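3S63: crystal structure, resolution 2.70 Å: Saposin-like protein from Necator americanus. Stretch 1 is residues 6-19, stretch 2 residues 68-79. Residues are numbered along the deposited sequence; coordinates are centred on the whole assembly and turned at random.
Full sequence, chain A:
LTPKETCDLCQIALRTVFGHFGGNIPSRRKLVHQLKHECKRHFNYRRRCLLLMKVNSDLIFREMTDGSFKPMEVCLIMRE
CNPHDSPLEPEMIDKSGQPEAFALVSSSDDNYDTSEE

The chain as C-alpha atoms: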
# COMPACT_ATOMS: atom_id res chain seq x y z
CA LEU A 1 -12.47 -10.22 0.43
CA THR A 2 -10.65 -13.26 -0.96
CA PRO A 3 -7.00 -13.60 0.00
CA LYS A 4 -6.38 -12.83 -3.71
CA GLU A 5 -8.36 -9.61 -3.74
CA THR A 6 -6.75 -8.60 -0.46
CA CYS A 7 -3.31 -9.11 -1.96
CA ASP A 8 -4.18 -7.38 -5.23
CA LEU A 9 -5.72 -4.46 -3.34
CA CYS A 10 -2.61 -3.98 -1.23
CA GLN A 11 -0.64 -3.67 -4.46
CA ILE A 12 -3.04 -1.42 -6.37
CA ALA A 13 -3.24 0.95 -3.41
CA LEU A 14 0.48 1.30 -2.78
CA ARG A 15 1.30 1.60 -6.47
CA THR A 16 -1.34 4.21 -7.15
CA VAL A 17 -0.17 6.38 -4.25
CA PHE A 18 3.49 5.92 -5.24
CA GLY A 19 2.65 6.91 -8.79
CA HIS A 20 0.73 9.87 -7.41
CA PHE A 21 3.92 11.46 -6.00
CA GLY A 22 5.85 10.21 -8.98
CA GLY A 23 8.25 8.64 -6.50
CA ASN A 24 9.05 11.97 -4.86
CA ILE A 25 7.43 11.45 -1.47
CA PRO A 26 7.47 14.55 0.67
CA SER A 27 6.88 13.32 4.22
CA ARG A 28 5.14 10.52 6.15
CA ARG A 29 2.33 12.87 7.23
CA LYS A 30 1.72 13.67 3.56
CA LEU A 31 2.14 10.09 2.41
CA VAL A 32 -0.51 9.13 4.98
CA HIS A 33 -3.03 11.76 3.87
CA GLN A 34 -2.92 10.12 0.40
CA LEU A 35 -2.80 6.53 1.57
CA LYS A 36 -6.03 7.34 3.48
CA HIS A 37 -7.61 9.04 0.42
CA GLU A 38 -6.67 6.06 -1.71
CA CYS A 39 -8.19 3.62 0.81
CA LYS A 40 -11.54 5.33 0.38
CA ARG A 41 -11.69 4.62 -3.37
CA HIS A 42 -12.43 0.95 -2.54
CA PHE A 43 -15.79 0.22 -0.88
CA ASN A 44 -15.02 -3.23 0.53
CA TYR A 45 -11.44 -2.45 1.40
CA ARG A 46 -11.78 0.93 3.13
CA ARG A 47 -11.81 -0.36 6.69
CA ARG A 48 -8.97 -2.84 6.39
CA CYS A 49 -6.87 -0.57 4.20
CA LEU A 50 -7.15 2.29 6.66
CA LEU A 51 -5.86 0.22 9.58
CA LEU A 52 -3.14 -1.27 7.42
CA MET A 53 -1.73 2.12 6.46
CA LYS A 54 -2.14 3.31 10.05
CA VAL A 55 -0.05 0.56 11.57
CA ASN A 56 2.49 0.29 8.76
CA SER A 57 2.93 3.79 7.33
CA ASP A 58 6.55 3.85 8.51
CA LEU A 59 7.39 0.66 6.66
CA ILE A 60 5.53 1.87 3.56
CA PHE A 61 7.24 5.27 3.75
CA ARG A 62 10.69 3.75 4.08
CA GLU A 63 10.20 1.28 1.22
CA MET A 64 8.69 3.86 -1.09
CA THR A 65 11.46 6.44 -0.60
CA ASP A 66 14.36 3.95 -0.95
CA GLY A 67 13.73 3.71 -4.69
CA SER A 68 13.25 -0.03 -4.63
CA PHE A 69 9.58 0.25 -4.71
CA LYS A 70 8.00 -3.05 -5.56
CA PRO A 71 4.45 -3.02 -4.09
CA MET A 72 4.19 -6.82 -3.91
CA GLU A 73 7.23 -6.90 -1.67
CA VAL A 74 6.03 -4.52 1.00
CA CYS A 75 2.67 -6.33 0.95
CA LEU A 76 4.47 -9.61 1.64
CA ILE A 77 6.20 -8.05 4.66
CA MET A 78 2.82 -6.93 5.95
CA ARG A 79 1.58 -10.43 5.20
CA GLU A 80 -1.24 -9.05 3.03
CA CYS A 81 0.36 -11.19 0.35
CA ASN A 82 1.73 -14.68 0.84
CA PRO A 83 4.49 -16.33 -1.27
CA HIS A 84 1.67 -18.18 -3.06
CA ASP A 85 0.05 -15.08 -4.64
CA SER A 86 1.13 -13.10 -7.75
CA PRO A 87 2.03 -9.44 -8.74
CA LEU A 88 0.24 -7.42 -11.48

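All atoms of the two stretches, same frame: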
# COMPACT_ATOMS: atom_id res chain seq x y z
N THR A 6 -7.47 -9.29 -1.52
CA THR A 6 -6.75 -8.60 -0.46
C THR A 6 -5.29 -8.33 -0.83
O THR A 6 -4.75 -7.28 -0.51
CB THR A 6 -6.81 -9.42 0.82
OG1 THR A 6 -8.18 -9.56 1.18
CG2 THR A 6 -6.09 -8.72 1.94
N CYS A 7 -4.67 -9.29 -1.50
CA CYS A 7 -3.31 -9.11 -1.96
C CYS A 7 -3.26 -8.10 -3.11
O CYS A 7 -2.46 -7.15 -3.08
CB CYS A 7 -2.72 -10.45 -2.41
SG CYS A 7 -1.10 -10.32 -3.16
N ASP A 8 -4.10 -8.30 -4.11
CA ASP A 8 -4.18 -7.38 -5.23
C ASP A 8 -4.41 -5.96 -4.72
O ASP A 8 -3.67 -5.04 -5.06
CB ASP A 8 -5.29 -7.80 -6.20
CG ASP A 8 -4.96 -9.09 -6.96
OD1 ASP A 8 -3.80 -9.55 -6.93
OD2 ASP A 8 -5.87 -9.65 -7.61
N LEU A 9 -5.41 -5.78 -3.87
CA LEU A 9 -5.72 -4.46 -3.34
C LEU A 9 -4.53 -3.80 -2.63
O LEU A 9 -4.31 -2.60 -2.75
CB LEU A 9 -6.96 -4.50 -2.45
CG LEU A 9 -8.24 -4.91 -3.19
CD1 LEU A 9 -9.44 -4.72 -2.31
CD2 LEU A 9 -8.41 -4.09 -4.45
N CYS A 10 -3.76 -4.57 -1.88
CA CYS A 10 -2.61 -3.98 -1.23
C CYS A 10 -1.75 -3.33 -2.31
O CYS A 10 -1.30 -2.20 -2.16
CB CYS A 10 -1.81 -5.04 -0.49
SG CYS A 10 -0.48 -4.37 0.54
N GLN A 11 -1.54 -4.07 -3.40
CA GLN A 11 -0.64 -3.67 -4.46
C GLN A 11 -1.15 -2.45 -5.24
O GLN A 11 -0.42 -1.49 -5.45
CB GLN A 11 -0.43 -4.84 -5.42
CG GLN A 11 0.32 -5.99 -4.82
CD GLN A 11 0.66 -7.04 -5.85
OE1 GLN A 11 1.67 -6.95 -6.54
NE2 GLN A 11 -0.19 -8.06 -5.96
N ILE A 12 -2.39 -2.52 -5.68
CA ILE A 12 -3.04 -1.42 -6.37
C ILE A 12 -2.95 -0.12 -5.56
O ILE A 12 -2.68 0.94 -6.11
CB ILE A 12 -4.51 -1.77 -6.62
CG1 ILE A 12 -4.59 -3.04 -7.47
CG2 ILE A 12 -5.23 -0.62 -7.28
CD1 ILE A 12 -6.01 -3.56 -7.65
N ALA A 13 -3.20 -0.22 -4.26
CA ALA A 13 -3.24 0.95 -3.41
C ALA A 13 -1.88 1.59 -3.27
O ALA A 13 -1.74 2.80 -3.37
CB ALA A 13 -3.81 0.59 -2.04
N LEU A 14 -0.86 0.78 -3.02
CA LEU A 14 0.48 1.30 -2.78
C LEU A 14 1.11 1.84 -4.06
O LEU A 14 1.93 2.75 -4.03
CB LEU A 14 1.38 0.22 -2.20
CG LEU A 14 1.03 -0.26 -0.80
CD1 LEU A 14 2.23 -0.94 -0.21
CD2 LEU A 14 0.62 0.92 0.05
N ARG A 15 0.72 1.25 -5.18
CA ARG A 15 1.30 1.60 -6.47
C ARG A 15 0.71 2.89 -6.97
O ARG A 15 1.40 3.74 -7.51
CB ARG A 15 1.01 0.48 -7.46
CG ARG A 15 1.48 0.75 -8.86
CD ARG A 15 0.32 0.61 -9.83
NE ARG A 15 0.21 -0.74 -10.38
CZ ARG A 15 -0.94 -1.35 -10.61
NH1 ARG A 15 -2.09 -0.75 -10.31
NH2 ARG A 15 -0.95 -2.58 -11.12
N THR A 16 -0.60 3.02 -6.77
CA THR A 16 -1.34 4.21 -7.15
C THR A 16 -0.86 5.44 -6.38
O THR A 16 -0.65 6.49 -6.96
CB THR A 16 -2.86 3.99 -6.96
OG1 THR A 16 -3.32 3.02 -7.92
CG2 THR A 16 -3.62 5.26 -7.17
N VAL A 17 -0.68 5.29 -5.07
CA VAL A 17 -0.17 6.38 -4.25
C VAL A 17 1.30 6.70 -4.57
O VAL A 17 1.71 7.87 -4.53
CB VAL A 17 -0.31 6.09 -2.74
CG1 VAL A 17 0.49 7.09 -1.91
CG2 VAL A 17 -1.80 6.05 -2.33
N PHE A 18 2.09 5.69 -4.88
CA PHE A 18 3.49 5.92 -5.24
C PHE A 18 3.58 6.64 -6.57
O PHE A 18 4.42 7.52 -6.76
CB PHE A 18 4.25 4.60 -5.32
CG PHE A 18 5.72 4.75 -5.64
CD1 PHE A 18 6.65 4.92 -4.63
CD2 PHE A 18 6.18 4.66 -6.95
CE1 PHE A 18 8.02 5.02 -4.92
CE2 PHE A 18 7.54 4.76 -7.25
CZ PHE A 18 8.45 4.95 -6.22
N GLY A 19 2.70 6.27 -7.49
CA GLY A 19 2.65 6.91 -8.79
C GLY A 19 2.17 8.33 -8.63
O GLY A 19 2.60 9.22 -9.34
N SER A 68 13.63 1.33 -4.31
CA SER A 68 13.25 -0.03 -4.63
C SER A 68 11.92 -0.04 -5.36
O SER A 68 11.77 -0.55 -6.46
CB SER A 68 13.14 -0.87 -3.34
OG SER A 68 12.40 -0.18 -2.33
N PHE A 69 10.98 0.65 -4.73
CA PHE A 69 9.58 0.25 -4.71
C PHE A 69 9.07 -0.86 -5.62
O PHE A 69 8.94 -0.70 -6.83
CB PHE A 69 8.64 1.44 -4.71
CG PHE A 69 7.41 1.18 -3.93
CD1 PHE A 69 6.16 1.32 -4.50
CD2 PHE A 69 7.51 0.73 -2.63
CE1 PHE A 69 5.03 1.03 -3.76
CE2 PHE A 69 6.38 0.45 -1.88
CZ PHE A 69 5.14 0.60 -2.45
N LYS A 70 8.79 -1.99 -4.98
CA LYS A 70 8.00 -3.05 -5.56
C LYS A 70 6.87 -3.31 -4.58
O LYS A 70 7.10 -3.86 -3.50
CB LYS A 70 8.85 -4.30 -5.74
CG LYS A 70 10.16 -4.06 -6.46
CD LYS A 70 11.13 -5.23 -6.26
CE LYS A 70 12.59 -4.82 -6.48
NZ LYS A 70 13.15 -4.03 -5.33
N PRO A 71 5.64 -2.90 -4.93
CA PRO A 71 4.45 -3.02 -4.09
C PRO A 71 4.27 -4.43 -3.51
O PRO A 71 4.02 -4.57 -2.32
CB PRO A 71 3.31 -2.72 -5.07
CG PRO A 71 3.91 -1.83 -6.05
CD PRO A 71 5.31 -2.31 -6.24
N MET A 72 4.41 -5.45 -4.34
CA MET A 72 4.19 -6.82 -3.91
C MET A 72 5.15 -7.23 -2.81
O MET A 72 4.91 -8.21 -2.11
CB MET A 72 4.31 -7.78 -5.09
CG MET A 72 4.87 -9.13 -4.73
SD MET A 72 3.72 -10.49 -4.98
CE MET A 72 2.27 -9.83 -4.17
N GLU A 73 6.22 -6.48 -2.62
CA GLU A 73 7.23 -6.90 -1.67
C GLU A 73 6.88 -6.38 -0.30
O GLU A 73 7.07 -7.06 0.72
CB GLU A 73 8.60 -6.36 -2.08
CG GLU A 73 9.78 -7.23 -1.70
CD GLU A 73 10.34 -7.97 -2.91
OE1 GLU A 73 11.37 -7.51 -3.47
OE2 GLU A 73 9.76 -9.02 -3.30
N VAL A 74 6.37 -5.15 -0.26
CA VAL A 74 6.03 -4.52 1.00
C VAL A 74 4.74 -5.16 1.51
O VAL A 74 4.52 -5.24 2.71
CB VAL A 74 5.95 -2.97 0.84
CG1 VAL A 74 5.06 -2.62 -0.30
CG2 VAL A 74 5.47 -2.29 2.12
N CYS A 75 3.92 -5.66 0.59
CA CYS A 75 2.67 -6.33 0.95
C CYS A 75 2.90 -7.75 1.49
O CYS A 75 2.07 -8.30 2.21
CB CYS A 75 1.73 -6.37 -0.26
SG CYS A 75 1.06 -4.75 -0.72
N LEU A 76 4.04 -8.33 1.12
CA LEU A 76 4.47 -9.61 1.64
C LEU A 76 4.96 -9.45 3.07
O LEU A 76 4.74 -10.31 3.92
CB LEU A 76 5.59 -10.17 0.76
CG LEU A 76 5.20 -10.77 -0.60
CD1 LEU A 76 6.41 -11.05 -1.47
CD2 LEU A 76 4.36 -12.02 -0.44
N ILE A 77 5.65 -8.34 3.33
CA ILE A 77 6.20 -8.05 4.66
C ILE A 77 5.10 -7.77 5.66
O ILE A 77 5.24 -8.03 6.86
CB ILE A 77 7.13 -6.82 4.62
CG1 ILE A 77 8.30 -7.06 3.67
CG2 ILE A 77 7.66 -6.51 5.98
CD1 ILE A 77 9.10 -5.78 3.36
N MET A 78 3.99 -7.24 5.15
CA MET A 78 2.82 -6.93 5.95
C MET A 78 1.92 -8.14 6.00
O MET A 78 0.92 -8.15 6.71
CB MET A 78 2.08 -5.75 5.33
CG MET A 78 2.94 -4.51 5.22
SD MET A 78 2.02 -3.00 4.98
CE MET A 78 1.35 -3.24 3.34
N ARG A 79 2.30 -9.16 5.25
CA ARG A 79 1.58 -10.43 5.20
C ARG A 79 0.17 -10.27 4.62
O ARG A 79 -0.72 -11.08 4.90
CB ARG A 79 1.57 -11.14 6.59

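A long helix, of which residues 6-19 are one segment, meets a short helix that begins at Pro71, and no hydrogen bond passes between them. The axes approach to 8.7 Å, their N-to-C directions 126° apart, so the pairing is antiparallel in sense but strongly splayed. What joins the stretches is one covalent link and a line of apolar contacts, burying 533 Å² in all when both sides are summed.

Phe69 covers the most surface, and it does so from the loop before the short helix. Its CA-to-CB bond points toward the long helix, and its ring reaches Leu14, with Phe69 CZ 3.8 Å from Leu14 CB. One turn further along, Phe18 also points toward the contact. The two rings form an offset stack, centroids 4.9 Å apart and planes inclined by 24°, while Phe69 CB lies over one face of the Phe18 ring, 3.6 Å from Phe18 CE1. That CH-pi contact lets the Phe69 side chain use its CB as well as its ring. Lys70, at the N-cap position, points away and leaves the contact to its neighbours.

Leu14 is the largest contributor from the long helix. With chi1 in m and chi2 in t, its CD1 comes 3.3 Å from Val74 CG1, a tight apolar contact, and 4.0 Å from Cys75 SG. The residue thus spans the gap between the aromatic pair and the disulfide. The spacing is simple: Cys10, Leu14 and Phe18 recur every four residues, one helical turn apart, and all three point toward the partner.

Cys10 and Cys75 close the disulfide, SG to SG 2.0 Å, with chi3 at -93°, near the preferred right-angled torsion. It ties the helices where Cys10 CA and Cys75 CA are 6.2 Å apart. Met78 lies against it, its CE 3.5 Å from Cys10 SG, giving the buried sulfur an apolar neighbour.

Around this row, a rigid proline ring and two longer side chains, Gln11 and Met72, complete the contact. Pro71, in the first turn of the short helix, presents its ring to the long helix: its CG is 4.0 Å from Arg15 CB, and its CB is 3.9 Å from Gln11 O. The backbones come close here, with Gln11 CA 5.1 Å from Pro71 CA, and the compact proline ring lies against the long helix at this point. Gln11 sends its OE1 to 3.1 Å from Met72 CB, while its NE2 is hydrogen-bonded elsewhere in the structure. Met72 in turn brings its CE 3.6 Å from Cys7 SG, extending the apolar contact beyond the disulfide.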